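Local coordinates for mandelate racemase/muconate lactonizing protein (Alicyclobacillus acidocaldarius LAA1, PDB 3QLD) that is of unknown function but belongs to the enolase superfamily, pairing an alpha and beta capping domain with a modified TIM barrel, at residues Cys6-Leu11 with Met67-Leu72; Arg27-Ile32 with Val49-Pro54; Ile32-Val37 with Glu112-Asp117; Gly129-Gly134 with Gly309-Ala314; Arg250-Leu255 with Leu284-Glu289. All blocks are in the same frame, centred on the assembly; numbering follows the deposited sequence.

Contact 1. Residues Cys6-Leu11 with Met67-Leu72. With SO4 (sulfate ion), chain E.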
# COMPACT_ATOMS: atom_id res chain seq x y z
N CYS A 6 -20.60 16.74 2.55
CA CYS A 6 -19.52 16.01 3.27
C CYS A 6 -18.61 17.11 3.78
O CYS A 6 -18.24 18.06 3.00
CB CYS A 6 -18.79 15.07 2.33
SG CYS A 6 -17.33 14.37 3.09
N VAL A 7 -18.28 17.06 5.06
CA VAL A 7 -17.29 17.96 5.63
C VAL A 7 -16.13 17.11 6.24
O VAL A 7 -16.37 16.25 7.06
CB VAL A 7 -17.90 18.82 6.79
CG1 VAL A 7 -16.86 19.75 7.35
CG2 VAL A 7 -19.18 19.59 6.30
N LEU A 8 -14.92 17.42 5.84
CA LEU A 8 -13.73 16.78 6.40
C LEU A 8 -13.11 17.72 7.35
O LEU A 8 -12.86 18.89 7.05
CB LEU A 8 -12.72 16.43 5.29
CG LEU A 8 -13.29 15.64 4.12
CD1 LEU A 8 -12.24 15.48 2.99
CD2 LEU A 8 -13.58 14.30 4.72
N HIS A 9 -12.78 17.18 8.51
CA HIS A 9 -12.18 17.96 9.52
C HIS A 9 -10.81 17.38 9.81
O HIS A 9 -10.71 16.25 10.25
CB HIS A 9 -12.97 17.79 10.82
CG HIS A 9 -14.41 18.15 10.70
ND1 HIS A 9 -14.86 19.46 10.86
CD2 HIS A 9 -15.51 17.40 10.42
CE1 HIS A 9 -16.18 19.49 10.70
NE2 HIS A 9 -16.60 18.26 10.41
N ARG A 10 -9.77 18.19 9.68
CA ARG A 10 -8.42 17.83 10.14
C ARG A 10 -8.14 18.37 11.53
O ARG A 10 -8.19 19.59 11.77
CB ARG A 10 -7.34 18.32 9.14
CG ARG A 10 -6.08 17.50 9.32
CD ARG A 10 -5.03 18.04 8.36
NE ARG A 10 -3.77 17.43 8.68
CZ ARG A 10 -2.87 17.12 7.77
NH1 ARG A 10 -1.74 16.52 8.13
NH2 ARG A 10 -3.16 17.40 6.50
N LEU A 11 -7.87 17.46 12.46
CA LEU A 11 -7.80 17.78 13.85
C LEU A 11 -6.38 17.60 14.37
O LEU A 11 -5.60 16.76 13.88
CB LEU A 11 -8.75 16.88 14.64
CG LEU A 11 -10.19 17.33 14.89
CD1 LEU A 11 -10.92 17.76 13.67
CD2 LEU A 11 -10.96 16.27 15.65
N MSE A 67 -6.18 12.04 -0.58
CA MSE A 67 -6.92 10.92 -1.11
C MSE A 67 -8.43 11.23 -0.92
O MSE A 67 -9.22 11.06 -1.86
CB MSE A 67 -6.42 9.64 -0.38
CG MSE A 67 -7.05 8.27 -0.77
SE MSE A 67 -7.10 7.80 -2.65
CE MSE A 67 -5.31 8.28 -3.00
N LEU A 68 -8.80 11.68 0.27
CA LEU A 68 -10.27 11.93 0.52
C LEU A 68 -10.81 13.09 -0.33
O LEU A 68 -11.75 12.93 -1.08
CB LEU A 68 -10.51 12.19 2.01
CG LEU A 68 -10.40 10.91 2.83
CD1 LEU A 68 -10.17 11.23 4.30
CD2 LEU A 68 -11.64 9.95 2.62
N VAL A 69 -10.14 14.22 -0.26
CA VAL A 69 -10.55 15.41 -1.01
C VAL A 69 -10.57 15.22 -2.50
O VAL A 69 -11.57 15.61 -3.14
CB VAL A 69 -9.63 16.60 -0.62
CG1 VAL A 69 -9.86 17.90 -1.50
CG2 VAL A 69 -9.70 16.90 0.90
N HIS A 70 -9.48 14.68 -3.08
CA HIS A 70 -9.33 14.75 -4.51
C HIS A 70 -9.73 13.46 -5.23
O HIS A 70 -9.82 13.47 -6.46
CB HIS A 70 -7.91 15.25 -4.88
CG HIS A 70 -7.62 16.64 -4.42
ND1 HIS A 70 -8.20 17.75 -5.01
CD2 HIS A 70 -6.86 17.12 -3.40
CE1 HIS A 70 -7.79 18.84 -4.41
NE2 HIS A 70 -6.99 18.50 -3.41
N HIS A 71 -9.98 12.37 -4.49
CA HIS A 71 -10.27 11.10 -5.12
C HIS A 71 -11.48 10.32 -4.64
O HIS A 71 -12.36 9.94 -5.46
CB HIS A 71 -9.03 10.18 -5.03
CG HIS A 71 -7.83 10.80 -5.64
ND1 HIS A 71 -7.55 10.67 -6.99
CD2 HIS A 71 -6.95 11.72 -5.15
CE1 HIS A 71 -6.47 11.40 -7.28
NE2 HIS A 71 -6.11 12.07 -6.19
N LEU A 72 -11.54 10.09 -3.33
CA LEU A 72 -12.60 9.27 -2.76
C LEU A 72 -13.93 10.03 -2.63
O LEU A 72 -14.93 9.52 -3.10
CB LEU A 72 -12.18 8.65 -1.41
CG LEU A 72 -10.89 7.85 -1.42
CD1 LEU A 72 -10.85 7.06 -0.07
CD2 LEU A 72 -10.89 6.89 -2.59
S SO4 E . -6.05 20.61 -0.04
O1 SO4 E . -7.10 20.63 1.00
O2 SO4 E . -5.27 19.38 -0.02
O3 SO4 E . -6.68 20.74 -1.37
O4 SO4 E . -5.16 21.75 0.24
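L8 of strand 3-15 meets L68 and V69 of helix 61-80 through a single methyl group. The apolar part is small and buried. CD1 of L8 lies 3.6 Å from CG2 of V69 and 3.8 Å from CB of L68, so it touches two successive helix residues. L8 holds CG anti to its carbonyl carbon (chi1 -52°), and its extended second torsion carries CD1 outward to the helix. V69 answers with a branch, L68 with the root of its side chain. W373 of strand 369-376 packs on both L8 and V69, and I111 of helix 105-123 covers L68.

No hydrogen bond joins the two segments. The polar part lies within 67-72, at H70, away from the strand. H70 NE2 donates to O3 of a sulfate ion over 3.0 Å (N-H...O angle 151°), and O3 sits at the ring edge, near its plane. CG1 of V69 stands 3.5 Å above the same ring, over its centre. W65 and H384, the latter evidently in a histidine tag, also bond the sulfate, which probably came from the crystallisation liquor.

The next residue, H71, faces the second subunit. Its ND1 bonds E53 and its NE2 D62, both of that subunit. Two carboxylate partners would favour a protonated, positively charged H71. The chemistry is divided: methyl packing joins strand to helix, while H70 holds the sulfate and H71 bonds the second subunit.

Contact 2. Residues Arg27-Ile32 with Val49-Pro54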
# COMPACT_ATOMS: atom_id res chain seq x y z
N ARG A 27 3.75 15.31 20.84
CA ARG A 27 2.89 16.06 21.73
C ARG A 27 1.42 15.96 21.41
O ARG A 27 0.61 16.09 22.31
CB ARG A 27 3.18 17.59 21.62
CG ARG A 27 4.40 18.19 22.33
CD ARG A 27 3.98 19.46 23.11
NE ARG A 27 3.61 19.10 24.50
CZ ARG A 27 2.38 18.82 24.96
NH1 ARG A 27 1.30 18.85 24.17
NH2 ARG A 27 2.22 18.51 26.25
N GLU A 28 1.08 15.84 20.12
CA GLU A 28 -0.32 16.02 19.64
C GLU A 28 -0.72 14.92 18.67
O GLU A 28 0.11 14.49 17.85
CB GLU A 28 -0.57 17.39 18.99
CG GLU A 28 -0.12 18.63 19.82
CD GLU A 28 -1.15 19.80 19.90
OE1 GLU A 28 -1.16 20.46 20.96
OE2 GLU A 28 -1.92 20.11 18.96
N LYS A 29 -1.99 14.49 18.75
CA LYS A 29 -2.56 13.48 17.85
C LYS A 29 -3.29 14.14 16.70
O LYS A 29 -4.27 14.87 16.92
CB LYS A 29 -3.55 12.54 18.60
CG LYS A 29 -4.25 11.44 17.72
CD LYS A 29 -3.24 10.34 17.29
CE LYS A 29 -3.89 9.16 16.54
NZ LYS A 29 -4.90 9.62 15.55
N GLN A 30 -2.81 13.90 15.49
CA GLN A 30 -3.52 14.35 14.31
C GLN A 30 -4.56 13.32 13.93
O GLN A 30 -4.35 12.09 14.00
CB GLN A 30 -2.61 14.58 13.11
CG GLN A 30 -1.52 15.66 13.35
CD GLN A 30 -0.70 15.88 12.07
OE1 GLN A 30 -1.24 16.15 10.99
NE2 GLN A 30 0.60 15.74 12.20
N ALA A 31 -5.70 13.81 13.52
CA ALA A 31 -6.79 12.93 13.18
C ALA A 31 -7.61 13.55 12.08
O ALA A 31 -7.62 14.79 11.95
CB ALA A 31 -7.65 12.68 14.46
N ILE A 32 -8.33 12.75 11.29
CA ILE A 32 -9.28 13.31 10.26
C ILE A 32 -10.68 12.77 10.58
O ILE A 32 -10.85 11.50 10.69
CB ILE A 32 -8.91 12.87 8.83
CG1 ILE A 32 -7.60 13.52 8.35
CG2 ILE A 32 -10.00 13.31 7.82
CD1 ILE A 32 -7.15 12.92 6.95
N VAL A 49 -8.15 6.57 10.55
CA VAL A 49 -7.21 6.26 11.58
C VAL A 49 -5.75 6.34 11.14
O VAL A 49 -4.85 5.96 11.91
CB VAL A 49 -7.42 4.79 12.17
CG1 VAL A 49 -8.82 4.69 12.91
CG2 VAL A 49 -7.34 3.75 11.12
N ALA A 50 -5.51 6.77 9.91
CA ALA A 50 -4.10 6.97 9.45
C ALA A 50 -3.29 7.81 10.45
O ALA A 50 -3.74 8.93 10.86
CB ALA A 50 -4.07 7.62 8.04
N LEU A 51 -2.10 7.37 10.84
CA LEU A 51 -1.24 8.11 11.74
C LEU A 51 -0.43 9.24 11.04
O LEU A 51 -0.38 9.31 9.81
CB LEU A 51 -0.24 7.14 12.37
CG LEU A 51 -0.97 5.97 13.03
CD1 LEU A 51 0.04 5.00 13.57
CD2 LEU A 51 -1.94 6.54 14.13
N ALA A 52 0.21 10.09 11.82
CA ALA A 52 0.88 11.25 11.19
C ALA A 52 2.04 10.78 10.29
O ALA A 52 2.30 11.37 9.25
CB ALA A 52 1.45 12.20 12.28
N GLU A 53 2.73 9.74 10.70
CA GLU A 53 3.87 9.23 9.83
C GLU A 53 3.52 7.84 9.30
O GLU A 53 2.84 7.10 9.99
CB GLU A 53 5.18 9.16 10.65
CG GLU A 53 5.74 10.52 11.08
CD GLU A 53 6.11 11.39 9.89
OE1 GLU A 53 6.53 10.86 8.84
OE2 GLU A 53 5.95 12.61 10.02
N PRO A 54 3.97 7.47 8.06
CA PRO A 54 3.77 6.18 7.47
C PRO A 54 4.70 5.12 8.01
O PRO A 54 5.36 4.43 7.25
CB PRO A 54 3.98 6.44 5.96
CG PRO A 54 5.19 7.40 5.97
CD PRO A 54 4.85 8.33 7.23
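K29 and Q30 meet the 49-54 loop with different parts of their side chains. K29 crosses L51 at a slant, and its CE comes 4.1 Å from CD2 of L51. Its CG is anti to the backbone N (chi1 178°), and bends further along the chain curl the amine back to its own strand. NZ of K29 then donates to the carbonyl O of Q30 over 3.0 Å. The donor is tilted 34° from that carbonyl plane. This bond fixes the end of K29 and leaves its CE to face the leucine.

Q30 points at the loop. Its chain is extended beyond CG. NE2 of Q30 lies 3.6 Å from the methyl CB of A52. OE1 of the same amide is bonded to R10 NH1 of strand 3-15, which helps set the turn of the amide group. No hydrogen bond crosses between the two segments.

Both sides also reach the barrel domain. K29 touches Y300, and V49 and L51 touch M299, in the loop after strand 293-296. Beyond A52, E53 makes a salt bridge to R75 of the second subunit. A capping-domain loop laid between its own sheet and the C-terminal end of a barrel strand is typical of the enolase superfamily.

Contact 3. Residues Ile32-Val37 with Glu112-Asp117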
# COMPACT_ATOMS: atom_id res chain seq x y z
N ILE A 32 -8.33 12.75 11.29
CA ILE A 32 -9.28 13.31 10.26
C ILE A 32 -10.68 12.77 10.58
O ILE A 32 -10.85 11.50 10.69
CB ILE A 32 -8.91 12.87 8.83
CG1 ILE A 32 -7.60 13.52 8.35
CG2 ILE A 32 -10.00 13.31 7.82
CD1 ILE A 32 -7.15 12.92 6.95
N LEU A 33 -11.64 13.67 10.82
CA LEU A 33 -13.05 13.20 10.91
C LEU A 33 -13.86 13.48 9.69
O LEU A 33 -13.73 14.55 9.06
CB LEU A 33 -13.73 13.80 12.15
CG LEU A 33 -13.03 13.59 13.50
CD1 LEU A 33 -13.89 14.27 14.62
CD2 LEU A 33 -12.95 12.11 13.79
N VAL A 34 -14.70 12.51 9.32
CA VAL A 34 -15.56 12.62 8.17
C VAL A 34 -16.96 12.88 8.71
O VAL A 34 -17.42 12.18 9.63
CB VAL A 34 -15.55 11.35 7.37
CG1 VAL A 34 -16.50 11.43 6.22
CG2 VAL A 34 -14.09 11.10 6.81
N GLN A 35 -17.58 13.93 8.18
CA GLN A 35 -18.98 14.27 8.58
C GLN A 35 -19.83 14.30 7.36
O GLN A 35 -19.53 15.02 6.39
CB GLN A 35 -19.00 15.59 9.36
CG GLN A 35 -20.46 16.21 9.52
CD GLN A 35 -20.39 17.60 10.18
OE1 GLN A 35 -19.40 18.31 9.99
NE2 GLN A 35 -21.43 17.98 11.00
N LEU A 36 -20.92 13.51 7.37
CA LEU A 36 -21.89 13.51 6.26
C LEU A 36 -23.23 14.07 6.78
O LEU A 36 -23.59 13.84 7.92
CB LEU A 36 -22.13 12.10 5.71
CG LEU A 36 -20.86 11.39 5.20
CD1 LEU A 36 -21.20 9.87 5.02
CD2 LEU A 36 -20.43 12.04 3.85
N VAL A 37 -23.90 14.83 5.94
CA VAL A 37 -25.20 15.46 6.31
C VAL A 37 -26.17 15.32 5.19
O VAL A 37 -25.89 15.64 4.01
CB VAL A 37 -25.04 16.93 6.52
CG1 VAL A 37 -26.32 17.47 7.19
CG2 VAL A 37 -23.81 17.23 7.40
N GLU A 112 -16.82 4.54 4.14
CA GLU A 112 -17.74 3.43 4.42
C GLU A 112 -18.34 3.52 5.84
O GLU A 112 -19.56 3.32 6.02
CB GLU A 112 -17.01 2.12 4.21
CG GLU A 112 -17.97 0.89 4.16
CD GLU A 112 -17.92 0.11 5.46
OE1 GLU A 112 -17.39 0.57 6.53
OE2 GLU A 112 -18.35 -1.05 5.42
N MSE A 113 -17.52 3.81 6.83
CA MSE A 113 -17.97 3.82 8.22
C MSE A 113 -18.88 5.03 8.54
O MSE A 113 -19.84 4.88 9.35
CB MSE A 113 -16.80 3.75 9.18
CG MSE A 113 -16.14 2.33 9.12
SE MSE A 113 -14.36 2.24 9.92
CE MSE A 113 -14.62 2.15 11.80
N ALA A 114 -18.62 6.18 7.89
CA ALA A 114 -19.49 7.37 8.08
C ALA A 114 -20.86 7.03 7.47
O ALA A 114 -21.92 7.44 8.01
CB ALA A 114 -18.86 8.57 7.43
N VAL A 115 -20.90 6.28 6.35
CA VAL A 115 -22.18 5.92 5.75
C VAL A 115 -23.01 4.94 6.66
O VAL A 115 -24.24 5.12 6.85
CB VAL A 115 -22.01 5.37 4.35
CG1 VAL A 115 -23.34 4.91 3.76
CG2 VAL A 115 -21.42 6.44 3.47
N TRP A 116 -22.34 3.94 7.21
CA TRP A 116 -22.94 3.08 8.24
C TRP A 116 -23.50 3.89 9.42
O TRP A 116 -24.58 3.58 9.97
CB TRP A 116 -21.92 2.06 8.77
CG TRP A 116 -21.84 0.80 7.96
CD1 TRP A 116 -20.94 0.49 6.99
CD2 TRP A 116 -22.70 -0.34 8.09
NE1 TRP A 116 -21.19 -0.76 6.48
CE2 TRP A 116 -22.25 -1.31 7.16
CE3 TRP A 116 -23.78 -0.66 8.92
CZ2 TRP A 116 -22.86 -2.55 7.01
CZ3 TRP A 116 -24.42 -1.92 8.76
CH2 TRP A 116 -23.95 -2.83 7.81
N ASP A 117 -22.75 4.91 9.81
CA ASP A 117 -23.05 5.69 10.97
C ASP A 117 -24.26 6.56 10.64
O ASP A 117 -25.18 6.68 11.47
CB ASP A 117 -21.82 6.55 11.37
CG ASP A 117 -22.02 7.28 12.68
OD1 ASP A 117 -21.73 6.68 13.76
OD2 ASP A 117 -22.45 8.48 12.61
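V34 and L36 of strand 25-38 pack on A114 and V115 of helix 105-123, a buried apolar contact between the sheet and a helix of the N-terminal domain. The local axes approach to 8.5 Å and make an angle of 43°. A114 takes the middle place. Its CB lies 3.6 Å from CD1 of L36 and 3.9 Å from CG1 of V34, two residues on the same face of the strand. The small alanine lets the helix come close at this point.

L36 also reaches the next helix residue, with CD1 3.8 Å from CG2 of V115. Its CG is anti to the carbonyl carbon (chi1 -58°), and its extended second torsion sends CD1 across to the helix. F76 of helix 61-80 touches both L36 and V115.

Polar side chains of the same helix tie it to both the sheet and the barrel domain: E112 accepts bonds from the backbone N atoms of F277 and G278, and the buried carboxylate of D117 binds W45 N, H308 NE2 and V356 N. An antiparallel sheet with helices packed on one face is the arrangement of the enolase-type N-terminal capping domain.

Contact 4. Residues Gly129-Gly134 with Gly309-Ala314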
# COMPACT_ATOMS: atom_id res chain seq x y z
N GLY A 129 -26.28 -3.44 16.71
CA GLY A 129 -27.27 -4.45 16.29
C GLY A 129 -27.33 -4.52 14.78
O GLY A 129 -27.61 -5.58 14.17
N LEU A 130 -27.05 -3.39 14.15
CA LEU A 130 -27.09 -3.35 12.70
C LEU A 130 -26.01 -4.24 12.10
O LEU A 130 -26.23 -4.87 11.06
CB LEU A 130 -26.94 -1.91 12.19
CG LEU A 130 -28.20 -1.05 12.20
CD1 LEU A 130 -28.05 -0.07 11.09
CD2 LEU A 130 -29.49 -1.85 11.97
N LEU A 131 -24.85 -4.28 12.77
CA LEU A 131 -23.71 -5.13 12.39
C LEU A 131 -23.69 -6.52 13.06
O LEU A 131 -22.75 -7.28 12.84
CB LEU A 131 -22.39 -4.42 12.73
CG LEU A 131 -22.25 -3.06 12.02
CD1 LEU A 131 -21.33 -2.15 12.81
CD2 LEU A 131 -21.79 -3.26 10.62
N GLY A 132 -24.69 -6.85 13.87
CA GLY A 132 -24.72 -8.19 14.50
C GLY A 132 -23.83 -8.35 15.73
O GLY A 132 -23.36 -9.45 16.07
N GLY A 133 -23.57 -7.25 16.41
CA GLY A 133 -22.71 -7.30 17.59
C GLY A 133 -23.56 -7.55 18.80
O GLY A 133 -24.43 -6.73 19.13
N GLY A 134 -23.29 -8.68 19.46
CA GLY A 134 -24.12 -9.17 20.55
C GLY A 134 -23.61 -8.79 21.91
O GLY A 134 -24.38 -8.34 22.76
N GLY A 309 -14.77 1.42 17.16
CA GLY A 309 -13.87 0.31 17.43
C GLY A 309 -14.47 -0.52 18.57
O GLY A 309 -14.42 -1.72 18.55
N LEU A 310 -15.03 0.13 19.59
CA LEU A 310 -15.82 -0.66 20.58
C LEU A 310 -17.06 -1.37 20.01
O LEU A 310 -17.35 -2.46 20.41
CB LEU A 310 -16.16 0.21 21.78
CG LEU A 310 -14.95 0.79 22.53
CD1 LEU A 310 -15.25 2.13 23.26
CD2 LEU A 310 -14.30 -0.15 23.58
N ILE A 311 -17.78 -0.77 19.08
CA ILE A 311 -18.86 -1.46 18.38
C ILE A 311 -18.37 -2.70 17.61
O ILE A 311 -18.96 -3.74 17.71
CB ILE A 311 -19.62 -0.48 17.50
CG1 ILE A 311 -20.39 0.50 18.41
CG2 ILE A 311 -20.45 -1.19 16.43
CD1 ILE A 311 -20.91 1.74 17.74
N ALA A 312 -17.30 -2.59 16.82
CA ALA A 312 -16.70 -3.81 16.24
C ALA A 312 -16.28 -4.86 17.33
O ALA A 312 -16.39 -6.08 17.14
CB ALA A 312 -15.49 -3.42 15.38
N ALA A 313 -15.76 -4.41 18.45
CA ALA A 313 -15.35 -5.36 19.51
C ALA A 313 -16.49 -6.14 20.15
O ALA A 313 -16.23 -7.10 20.88
CB ALA A 313 -14.60 -4.66 20.55
N ALA A 314 -17.72 -5.74 19.86
CA ALA A 314 -18.94 -6.45 20.26
C ALA A 314 -19.23 -7.71 19.39
O ALA A 314 -20.10 -8.54 19.70
CB ALA A 314 -20.11 -5.48 20.17
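L131 and I311 are brought together by their first torsions. L131 has CG anti to its carbonyl carbon (chi1 -58°). I311 has CG2 opposite its own backbone N, beside the carbonyl carbon. The two side chains run nearly perpendicular to each other, and CD1 of L131 rests 3.8 Å from CG2 of I311. W116, F277 and L281 also pack on L131.

The second half of the contact is made by backbone and a methyl. CB of A314 lies 4.1 Å from CA of G133, and O of A314 lies 3.6 Å from that same CA. G133 carries no side chain, so A314 can come right up to the chain. G134 N gives a weak hydrogen bond to A314 O, 3.2 Å long and bent to 125°.

The turn that leads to these glycines is a Schellman motif. G132 has a positive phi of 80°, and its N bonds G129 O over 3.2 Å. The chain thereby leaves helix 127-130 and runs on to strand 137-144, the first strand of the barrel sheet. A linker from the capping domain, packed on the end of a late barrel helix, fits the two-domain build of the enolase superfamily.

Contact 5. Residues Arg250-Leu255 with Leu284-Glu289. With SO4 (sulfate ion), chain C.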
# COMPACT_ATOMS: atom_id res chain seq x y z
N ARG A 250 -3.62 -6.66 6.01
CA ARG A 250 -4.31 -5.42 5.60
C ARG A 250 -5.59 -5.68 4.82
O ARG A 250 -6.25 -4.72 4.43
CB ARG A 250 -3.41 -4.58 4.66
CG ARG A 250 -1.95 -4.43 5.00
CD ARG A 250 -1.75 -3.35 6.07
NE ARG A 250 -0.42 -2.68 6.19
CZ ARG A 250 0.82 -3.15 5.92
NH1 ARG A 250 1.04 -4.38 5.43
NH2 ARG A 250 1.88 -2.35 6.15
N SER A 251 -5.88 -6.93 4.49
CA SER A 251 -7.02 -7.26 3.63
C SER A 251 -7.47 -8.65 3.97
O SER A 251 -6.72 -9.43 4.55
CB SER A 251 -6.62 -7.27 2.16
OG SER A 251 -5.79 -8.39 1.83
N VAL A 252 -8.70 -8.96 3.58
CA VAL A 252 -9.26 -10.33 3.69
C VAL A 252 -8.46 -11.36 2.88
O VAL A 252 -8.27 -12.47 3.33
CB VAL A 252 -10.79 -10.37 3.36
CG1 VAL A 252 -11.42 -11.74 3.71
CG2 VAL A 252 -11.53 -9.30 4.17
N ARG A 253 -7.94 -10.99 1.70
CA ARG A 253 -7.08 -11.93 0.95
C ARG A 253 -5.74 -12.25 1.66
O ARG A 253 -5.26 -13.38 1.60
CB ARG A 253 -6.78 -11.40 -0.45
CG ARG A 253 -7.98 -11.55 -1.43
CD ARG A 253 -7.84 -10.62 -2.65
NE ARG A 253 -7.92 -9.23 -2.21
CZ ARG A 253 -7.43 -8.17 -2.86
NH1 ARG A 253 -6.80 -8.29 -4.03
NH2 ARG A 253 -7.57 -6.97 -2.32
N GLU A 254 -5.14 -11.26 2.30
CA GLU A 254 -3.91 -11.52 3.08
C GLU A 254 -4.20 -12.44 4.27
O GLU A 254 -3.38 -13.23 4.67
CB GLU A 254 -3.32 -10.22 3.58
CG GLU A 254 -2.11 -9.68 2.73
CD GLU A 254 -1.41 -8.49 3.42
OE1 GLU A 254 -2.11 -7.49 3.74
OE2 GLU A 254 -0.17 -8.55 3.64
N LEU A 255 -5.36 -12.28 4.85
CA LEU A 255 -5.84 -13.14 5.93
C LEU A 255 -6.03 -14.54 5.40
O LEU A 255 -5.65 -15.47 6.06
CB LEU A 255 -7.16 -12.64 6.54
CG LEU A 255 -7.67 -13.48 7.76
CD1 LEU A 255 -6.70 -13.42 8.92
CD2 LEU A 255 -9.02 -12.94 8.22
N LEU A 284 -13.76 -11.52 9.88
CA LEU A 284 -14.14 -12.37 11.00
C LEU A 284 -14.69 -13.74 10.50
O LEU A 284 -14.48 -14.75 11.16
CB LEU A 284 -15.17 -11.67 11.88
CG LEU A 284 -14.66 -10.47 12.66
CD1 LEU A 284 -15.71 -9.93 13.65
CD2 LEU A 284 -13.34 -10.80 13.39
N ASP A 285 -15.39 -13.73 9.38
CA ASP A 285 -15.89 -14.97 8.75
C ASP A 285 -14.72 -15.87 8.48
O ASP A 285 -14.72 -17.04 8.88
CB ASP A 285 -16.59 -14.70 7.40
CG ASP A 285 -18.05 -14.41 7.58
OD1 ASP A 285 -18.55 -14.62 8.71
OD2 ASP A 285 -18.72 -13.94 6.62
N VAL A 286 -13.75 -15.33 7.76
CA VAL A 286 -12.57 -16.10 7.37
C VAL A 286 -11.74 -16.53 8.57
O VAL A 286 -11.22 -17.68 8.57
CB VAL A 286 -11.68 -15.36 6.31
CG1 VAL A 286 -10.33 -16.15 6.03
CG2 VAL A 286 -12.42 -15.18 4.98
N ALA A 287 -11.57 -15.68 9.58
CA ALA A 287 -10.79 -16.08 10.77
C ALA A 287 -11.48 -17.22 11.57
O ALA A 287 -10.83 -18.21 12.04
CB ALA A 287 -10.50 -14.92 11.67
N GLY A 288 -12.80 -17.08 11.73
CA GLY A 288 -13.61 -18.13 12.41
C GLY A 288 -13.53 -19.47 11.65
O GLY A 288 -13.30 -20.49 12.28
N GLU A 289 -13.68 -19.46 10.32
CA GLU A 289 -13.58 -20.70 9.47
C GLU A 289 -12.20 -21.38 9.68
O GLU A 289 -12.06 -22.63 9.67
CB GLU A 289 -13.69 -20.40 7.97
CG GLU A 289 -15.00 -19.83 7.39
CD GLU A 289 -14.80 -19.08 6.02
OE1 GLU A 289 -14.02 -19.56 5.12
OE2 GLU A 289 -15.41 -17.98 5.82
S SO4 C . -10.39 -7.83 0.41
O1 SO4 C . -10.22 -6.72 -0.53
O2 SO4 C . -10.41 -7.33 1.77
O3 SO4 C . -11.69 -8.48 0.20
O4 SO4 C . -9.31 -8.79 0.16
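O4 of a sulfate ion is gripped twice by R253, at the start of helix 252-261, just beside the place where V252 and L255 pack on V286. R253 NE reaches O4 over 2.8 Å, almost straight at 176° and in the guanidinium plane. R253 N bonds the same oxygen over 3.0 Å. V252 N adds a bond to O2, also 3.0 Å. This is anion binding at a helix N-terminus, on the outer helix layer of the TIM-barrel domain. The first backbone N-H groups of the helix and its dipole would both suit a negative charge. R105 and R282 also bond the sulfate, which probably came from the crystallisation liquor.

S251 is the N-cap. With chi1 at 71°, its OG sits between the backbone N and the carbonyl carbon and accepts from E254 N at 3.0 Å. E254 OE1 in turn takes R250 N over 2.8 Å, met from above the carboxylate plane. E254 thus takes part twice, giving its backbone N-H to the cap and its carboxylate to R250 N.

The contact with helix 277-289 is apolar. L255 and V286 lie alongside each other, pointing opposite ways, and CD2 of L255 lies 4.1 Å from CB of V286. A287 borders the same methyl. The side chains of V252 and V286 meet at a slant, with CG1 of V252 3.8 Å from CG2 of V286.

How the contacts relate
Contacts 1, 2 and 3 lie in the N-terminal domain. Contacts 1 and 3 have centres 11 Å apart and use neighbouring strands, 3-15 and 25-38, of one antiparallel sheet. Contacts 2 and 3 share I32. Along the chain, contact 2 is nested inside contact 1, while contact 3 crosses both. Contact 4 follows and joins the capping domain to barrel helix 303-313. It adjoins contact 3 through helix 105-123 and the segment after helix 127-130. Contact 5, in the barrel domain, is nested within contact 4, with centres 17 Å apart. Contacts 1 and 2 lie near the subunit interface and bond the second subunit; contact 5 reaches it only by long, weak ion pairs.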